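Local atomic coordinates of peptidoglycan glycosyltransferase (Atopobium parvulum, PDB entry 4OVD), a protein that belongs to the penicillin-binding proteins, enzymes of bacterial cell-wall assembly, and carries a dimerisation domain ahead of a penicillin-binding domain. Residues 63-68 and 259-264; 295-300 and 376-381; 489-494 and 536-541. All blocks are in the same frame, centred on the assembly; numbering follows the deposited sequence.

Interaction 1. Residues 63-68 and 259-264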
# COMPACT_ATOMS: atom_id res chain seq x y z
N TYR A 63 -10.00 -2.30 -19.98
CA TYR A 63 -8.89 -3.10 -20.43
C TYR A 63 -7.79 -3.18 -19.39
O TYR A 63 -7.61 -2.25 -18.62
CB TYR A 63 -8.26 -2.44 -21.65
CG TYR A 63 -9.17 -2.31 -22.85
CD1 TYR A 63 -9.36 -3.37 -23.74
CD2 TYR A 63 -9.82 -1.13 -23.10
CE1 TYR A 63 -10.22 -3.24 -24.84
CE2 TYR A 63 -10.68 -0.99 -24.16
CZ TYR A 63 -10.85 -2.02 -25.06
OH TYR A 63 -11.71 -1.77 -26.14
N ASP A 64 -7.05 -4.27 -19.35
CA ASP A 64 -5.90 -4.35 -18.48
C ASP A 64 -4.69 -3.79 -19.29
O ASP A 64 -4.86 -3.37 -20.44
CB ASP A 64 -5.66 -5.77 -17.94
CG ASP A 64 -4.82 -6.63 -18.87
OD1 ASP A 64 -4.67 -6.35 -20.09
OD2 ASP A 64 -4.33 -7.65 -18.33
N ARG A 65 -3.48 -3.78 -18.71
CA ARG A 65 -2.32 -3.17 -19.35
C ARG A 65 -1.89 -3.83 -20.66
O ARG A 65 -1.20 -3.19 -21.45
CB ARG A 65 -1.10 -3.15 -18.38
CG ARG A 65 -0.43 -4.52 -18.18
CD ARG A 65 0.62 -4.50 -17.07
NE ARG A 65 1.39 -3.26 -17.12
CZ ARG A 65 2.54 -3.08 -17.74
NH1 ARG A 65 3.18 -4.08 -18.38
NH2 ARG A 65 3.08 -1.86 -17.70
N ASN A 66 -2.21 -5.12 -20.86
CA ASN A 66 -1.85 -5.83 -22.09
C ASN A 66 -3.03 -5.82 -23.07
O ASN A 66 -2.98 -6.45 -24.12
CB ASN A 66 -1.49 -7.28 -21.75
CG ASN A 66 -0.29 -7.37 -20.82
OD1 ASN A 66 0.75 -6.77 -21.08
ND2 ASN A 66 -0.42 -8.12 -19.72
N GLY A 67 -4.11 -5.13 -22.73
CA GLY A 67 -5.25 -5.09 -23.61
C GLY A 67 -6.29 -6.18 -23.39
O GLY A 67 -7.24 -6.24 -24.12
N ASN A 68 -6.12 -7.08 -22.44
CA ASN A 68 -7.17 -8.03 -22.18
C ASN A 68 -8.42 -7.26 -21.66
O ASN A 68 -8.36 -6.24 -20.92
CB ASN A 68 -6.72 -9.06 -21.16
CG ASN A 68 -5.50 -9.85 -21.63
OD1 ASN A 68 -5.59 -10.68 -22.52
ND2 ASN A 68 -4.36 -9.64 -20.95
N GLU A 259 1.79 3.36 -11.18
CA GLU A 259 0.81 2.38 -11.71
C GLU A 259 0.79 1.12 -10.89
O GLU A 259 1.86 0.66 -10.49
CB GLU A 259 1.14 2.01 -13.16
CG GLU A 259 0.94 3.17 -14.12
CD GLU A 259 1.41 2.90 -15.57
OE1 GLU A 259 1.99 1.80 -15.84
OE2 GLU A 259 1.19 3.79 -16.45
N ILE A 260 -0.41 0.59 -10.60
CA ILE A 260 -0.59 -0.64 -9.81
C ILE A 260 -0.77 -1.85 -10.69
O ILE A 260 -1.74 -1.96 -11.51
CB ILE A 260 -1.75 -0.47 -8.86
CG1 ILE A 260 -1.43 0.65 -7.85
CG2 ILE A 260 -2.02 -1.78 -8.08
CD1 ILE A 260 -2.67 1.23 -7.17
N TYR A 261 0.18 -2.78 -10.58
CA TYR A 261 0.13 -3.94 -11.39
C TYR A 261 -0.83 -4.97 -10.88
O TYR A 261 -1.39 -5.72 -11.67
CB TYR A 261 1.48 -4.60 -11.48
CG TYR A 261 2.59 -3.75 -11.99
CD1 TYR A 261 2.60 -3.31 -13.31
CD2 TYR A 261 3.69 -3.52 -11.19
CE1 TYR A 261 3.65 -2.55 -13.79
CE2 TYR A 261 4.77 -2.79 -11.66
CZ TYR A 261 4.76 -2.33 -12.96
OH TYR A 261 5.83 -1.61 -13.37
N ALA A 262 -0.96 -5.03 -9.57
CA ALA A 262 -1.87 -5.98 -8.90
C ALA A 262 -2.15 -5.54 -7.48
O ALA A 262 -1.34 -4.90 -6.86
CB ALA A 262 -1.29 -7.36 -8.88
N ALA A 263 -3.33 -5.87 -6.97
CA ALA A 263 -3.67 -5.53 -5.62
C ALA A 263 -4.87 -6.31 -5.15
O ALA A 263 -5.86 -6.50 -5.90
CB ALA A 263 -3.95 -4.02 -5.53
N ALA A 264 -4.81 -6.78 -3.92
CA ALA A 264 -5.93 -7.53 -3.37
C ALA A 264 -5.95 -7.55 -1.86
O ALA A 264 -4.94 -7.34 -1.22
CB ALA A 264 -5.90 -8.95 -3.91

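Interaction 2. Residues 295-300 and 376-381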
# COMPACT_ATOMS: atom_id res chain seq x y z
N SER A 295 6.50 -1.10 12.77
CA SER A 295 7.89 -0.97 12.34
C SER A 295 8.17 -0.67 10.89
O SER A 295 9.21 -0.11 10.57
CB SER A 295 8.72 -2.11 12.97
OG SER A 295 8.08 -3.31 12.78
N VAL A 296 7.21 -0.95 10.00
CA VAL A 296 7.42 -0.60 8.61
C VAL A 296 7.52 0.97 8.49
O VAL A 296 8.08 1.56 7.53
CB VAL A 296 6.26 -1.33 7.85
CG1 VAL A 296 4.98 -0.53 7.84
CG2 VAL A 296 6.64 -1.78 6.50
N PHE A 297 7.06 1.68 9.51
CA PHE A 297 7.10 3.12 9.48
C PHE A 297 8.56 3.66 9.72
O PHE A 297 8.83 4.85 9.47
CB PHE A 297 6.24 3.64 10.61
CG PHE A 297 5.74 5.05 10.41
CD1 PHE A 297 4.74 5.29 9.49
CD2 PHE A 297 6.32 6.13 11.10
CE1 PHE A 297 4.27 6.58 9.30
CE2 PHE A 297 5.89 7.40 10.86
CZ PHE A 297 4.82 7.62 10.00
N LYS A 298 9.47 2.82 10.22
CA LYS A 298 10.80 3.31 10.59
C LYS A 298 11.59 3.87 9.41
O LYS A 298 12.52 4.60 9.60
CB LYS A 298 11.58 2.25 11.28
CG LYS A 298 10.92 1.81 12.56
CD LYS A 298 11.71 0.74 13.24
CE LYS A 298 10.92 0.17 14.40
NZ LYS A 298 11.64 -0.87 15.09
N VAL A 299 11.22 3.53 8.20
CA VAL A 299 11.86 4.06 6.99
C VAL A 299 11.53 5.56 6.84
O VAL A 299 12.34 6.35 6.36
CB VAL A 299 11.35 3.24 5.81
CG1 VAL A 299 11.64 3.95 4.51
CG2 VAL A 299 12.00 1.85 5.87
N ILE A 300 10.33 5.94 7.29
CA ILE A 300 9.90 7.34 7.29
C ILE A 300 10.69 8.11 8.34
O ILE A 300 11.25 9.15 8.09
CB ILE A 300 8.36 7.40 7.50
CG1 ILE A 300 7.75 6.82 6.23
CG2 ILE A 300 7.87 8.80 7.62
CD1 ILE A 300 6.37 6.31 6.35
N PHE A 376 5.56 13.58 3.91
CA PHE A 376 5.44 12.23 3.37
C PHE A 376 4.00 11.81 3.09
O PHE A 376 3.74 10.64 2.68
CB PHE A 376 6.07 11.21 4.30
CG PHE A 376 7.50 10.86 3.99
CD1 PHE A 376 7.78 9.96 2.97
CD2 PHE A 376 8.57 11.34 4.75
CE1 PHE A 376 9.07 9.56 2.69
CE2 PHE A 376 9.85 10.93 4.48
CZ PHE A 376 10.11 10.03 3.44
N GLY A 377 3.05 12.72 3.34
CA GLY A 377 1.62 12.42 3.08
C GLY A 377 0.91 11.60 4.18
O GLY A 377 -0.24 11.19 4.01
N ILE A 378 1.56 11.42 5.33
CA ILE A 378 0.98 10.59 6.39
C ILE A 378 -0.18 11.33 6.98
O ILE A 378 -0.03 12.45 7.37
CB ILE A 378 2.00 10.24 7.45
CG1 ILE A 378 3.19 9.52 6.82
CG2 ILE A 378 1.36 9.36 8.52
CD1 ILE A 378 2.78 8.35 5.93
N GLY A 379 -1.36 10.70 7.00
CA GLY A 379 -2.53 11.39 7.46
C GLY A 379 -3.24 12.15 6.35
O GLY A 379 -4.12 12.91 6.63
N HIS A 380 -2.86 11.94 5.10
CA HIS A 380 -3.50 12.60 3.97
C HIS A 380 -3.84 11.53 2.97
O HIS A 380 -3.06 10.58 2.79
CB HIS A 380 -2.53 13.58 3.29
CG HIS A 380 -2.12 14.72 4.15
ND1 HIS A 380 -2.70 15.96 4.06
CD2 HIS A 380 -1.17 14.82 5.11
CE1 HIS A 380 -2.13 16.78 4.93
NE2 HIS A 380 -1.20 16.11 5.58
N THR A 381 -4.92 11.69 2.26
CA THR A 381 -5.27 10.68 1.26
C THR A 381 -4.17 10.68 0.19
O THR A 381 -3.52 11.66 -0.06
CB THR A 381 -6.67 10.99 0.66
OG1 THR A 381 -6.73 12.38 0.39
CG2 THR A 381 -7.74 10.67 1.65

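Interaction 3. Residues 489-494 and 536-541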
# COMPACT_ATOMS: atom_id res chain seq x y z
N GLY A 489 14.17 -3.65 1.58
CA GLY A 489 12.89 -3.67 2.18
C GLY A 489 12.89 -3.56 3.68
O GLY A 489 13.92 -3.40 4.31
N LYS A 490 11.69 -3.70 4.26
CA LYS A 490 11.51 -3.58 5.67
C LYS A 490 10.30 -4.41 6.15
O LYS A 490 9.26 -4.37 5.51
CB LYS A 490 11.27 -2.12 6.04
CG LYS A 490 11.13 -1.93 7.54
CD LYS A 490 12.45 -2.06 8.27
CE LYS A 490 12.35 -1.81 9.78
NZ LYS A 490 11.71 -2.98 10.40
N THR A 491 10.50 -5.15 7.25
CA THR A 491 9.47 -5.88 7.92
C THR A 491 8.75 -4.96 8.90
O THR A 491 9.25 -3.94 9.31
CB THR A 491 10.05 -7.02 8.72
OG1 THR A 491 11.14 -6.54 9.51
CG2 THR A 491 10.56 -8.13 7.79
N GLY A 492 7.54 -5.32 9.23
CA GLY A 492 6.80 -4.60 10.19
C GLY A 492 5.89 -5.50 10.98
O GLY A 492 5.40 -6.49 10.48
N THR A 493 5.70 -5.12 12.23
CA THR A 493 4.76 -5.67 13.10
C THR A 493 3.89 -4.47 13.47
O THR A 493 4.39 -3.53 14.07
CB THR A 493 5.40 -6.17 14.40
OG1 THR A 493 6.31 -7.21 14.08
CG2 THR A 493 4.30 -6.71 15.32
N GLY A 494 2.62 -4.49 13.05
CA GLY A 494 1.67 -3.47 13.33
C GLY A 494 0.47 -4.00 14.14
O GLY A 494 0.52 -5.09 14.68
N GLN A 536 2.46 -15.10 13.76
CA GLN A 536 3.77 -15.26 13.19
C GLN A 536 4.39 -13.95 12.78
O GLN A 536 3.71 -13.09 12.24
CB GLN A 536 3.72 -16.18 12.01
CG GLN A 536 3.41 -17.59 12.47
CD GLN A 536 3.87 -18.56 11.44
OE1 GLN A 536 5.07 -18.62 11.11
NE2 GLN A 536 2.94 -19.30 10.90
N LEU A 537 5.71 -13.87 12.98
CA LEU A 537 6.50 -12.66 12.72
C LEU A 537 6.59 -12.39 11.27
O LEU A 537 6.67 -13.32 10.48
CB LEU A 537 7.92 -12.86 13.23
CG LEU A 537 8.09 -13.02 14.75
CD1 LEU A 537 9.40 -13.70 15.08
CD2 LEU A 537 7.93 -11.68 15.46
N ALA A 538 6.62 -11.11 10.91
CA ALA A 538 6.80 -10.69 9.51
C ALA A 538 8.05 -11.34 8.79
O ALA A 538 7.98 -11.69 7.60
CB ALA A 538 6.86 -9.18 9.46
N SER A 539 9.13 -11.57 9.53
CA SER A 539 10.35 -12.17 9.00
C SER A 539 10.11 -13.61 8.50
O SER A 539 10.82 -14.08 7.59
CB SER A 539 11.42 -12.20 10.07
OG SER A 539 11.01 -13.03 11.18
N GLN A 540 9.13 -14.31 9.09
CA GLN A 540 8.83 -15.68 8.72
C GLN A 540 7.54 -15.77 7.94
O GLN A 540 7.13 -16.86 7.52
CB GLN A 540 8.70 -16.58 9.98
CG GLN A 540 9.97 -16.57 10.85
CD GLN A 540 11.22 -16.80 9.99
OE1 GLN A 540 11.22 -17.64 9.07
NE2 GLN A 540 12.28 -16.02 10.24
N SER A 541 6.85 -14.66 7.74
CA SER A 541 5.59 -14.78 7.05
C SER A 541 5.46 -13.83 5.90
O SER A 541 5.63 -14.21 4.77
CB SER A 541 4.44 -14.67 8.04
OG SER A 541 4.44 -13.44 8.68
O HOH W 1 5.61 -8.90 12.33

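Interaction 1. Residues 63-68 and 259-264
Arg65 meets Tyr261 with one face of its guanidinium group turned to the edge of the phenol ring. Arg65 NE lies 4.0 Å from CD1 of Tyr261, near the plane of the ring, while CE1 of that ring stands over the guanidinium toward its rim. The two planes stand 82° apart and the arginine lies beside the ring rather than over its face, so the contact is edge-on van der Waals packing. A bend at chi3 (-40°) of Arg65 swings the guanidinium across this edge.

The firm side lies behind these two residues. Tyr261 is buried, its hydroxyl held by Asn254 ND2 and the backbone O of Asp524, and with Ala262 it forms a classic beta bulge opposite Ala252. Residues 64-67 make a type I turn in the hairpin loop between strands 62-63 and 69-74, closed by Gly67 N to Asp64 O at 3.0 Å. Asp64 OD1 accepts from Asn66 N, an Asx turn, and from Asn68 N just after the turn, both at 2.9 Å and from opposite faces of the carboxylate. Asp64 OD2 takes a nearly straight bond (171°) from Asn68 ND2 at 3.3 Å and another from Ile225 N, at the start of helix 225-242. The buried carboxylate thus ties the turn to that helix.

The loose side is the exposed arginine. Arg65 NH2 lies 4.2 Å from Glu259 OE1, near the guanidinium plane but beyond a salt bridge, and no hydrogen bond spans the two segments. Asp224 also touches the Arg65 side chain. Where a hairpin of the dimerisation region meets an outermost strand of the penicillin-binding domain, the direct link is van der Waals contact with probably some long-range attraction, while the directional bonds lie within the turn and around it.

Interaction 2. Residues 295-300 and 376-381
Phe297, at the end of a 3-10 segment, and Ile300, in the helix that follows it, pack against Phe376 and Ile378 of a Schellman motif, where Gly377, with positive phi, leaves helical angles after helix 366-375. Residues 295-298 are the Ser-Val-Phe-Lys form of the SxxK motif of penicillin-binding proteins, and the contact lies on its buried apolar flank.

Phe297 and Ile378 run past each other in opposite directions. With CG anti to the backbone N (chi1 -157°), the Phe297 ring reaches out from the helix, and its CE1 and CZ both come 4.0 Å from Ile378 CG1, with CG2 and CD1 of the isoleucine close by. Ile300 and Phe376 are likewise antiparallel as side chains: the CG2 branch of Ile300 lies against the Phe376 ring, 3.9 Å from CD2. The other branch of Ile300 meets Ile378 tip to tip, CD1 to CD1 at 4.2 Å.

All four side chains are buried. Ile373 of helix 366-375 touches Phe297, Ile300 and Ile378, and Ala424 of helix 418-429 touches Ile300 and Phe376. Within the first segment, CB of Ile300 sits 4.1 Å above the centre of the Phe297 ring.

Interaction 3. Residues 489-494 and 536-541
One water oxygen is gripped from both segments: it accepts from Ala538 N at 2.8 Å and donates to Gly492 O at 3.0 Å. Thr493 OG1 also lies beside it, but so near that the bond is doubtful. The water joins strand 487-495, at the margin of the five-stranded antiparallel sheet, to the loop before helix 542-556; no direct hydrogen bond joins the strand to residues 536-541.

Next to this bridge the packing is tight. The Ala538 methyl points at the strand, with CB 3.2 Å from Gly492 O and 3.9 Å from Thr491 CB. Thr491 holds CG2 anti to its carbonyl carbon, which brings that methyl beside Ser539 N at 4.1 Å, while OG1 turns to Thr476 OG1. A bound calcium ion lies about 3 Å from the Thr491 side chain.

Lys490-Thr491-Gly492 is the KTG motif of penicillin-binding proteins. Lys490 NZ bonds to Thr491 O at 2.9 Å, tilted 28° from the carbonyl plane, and also to Ser351 OG. In the loop, Leu537 O accepts from Ser541 OG and Gln540 N on opposite faces of its plane.

Across this contact the KTG strand meets the loop mainly through the Ala538 methyl and the bridging water. The water takes the Ala538 N-H and gives a hydrogen to Gly492 O, so one backbone donor and one backbone acceptor are paired through it without a direct bond.

How the interactions relate
Along the chain the three contacts follow in series. Interaction 1 lies apart, where a hairpin of the dimerisation region meets the penicillin-binding domain; its centre is 26 Å from that of interaction 2 and 27 Å from that of interaction 3. Interactions 1 and 3 nevertheless reach the same antiparallel sheet, at its two outermost strands, 260-266 and 487-495. Interactions 2 and 3, with centres about 17 Å apart, touch directly: Ser295 OG lies 3.0 Å from Thr493 N, probably hydrogen-bonded. There the SxxK segment meets the KTG strand, as in the active-site cleft of penicillin-binding proteins, each backed by its own contact.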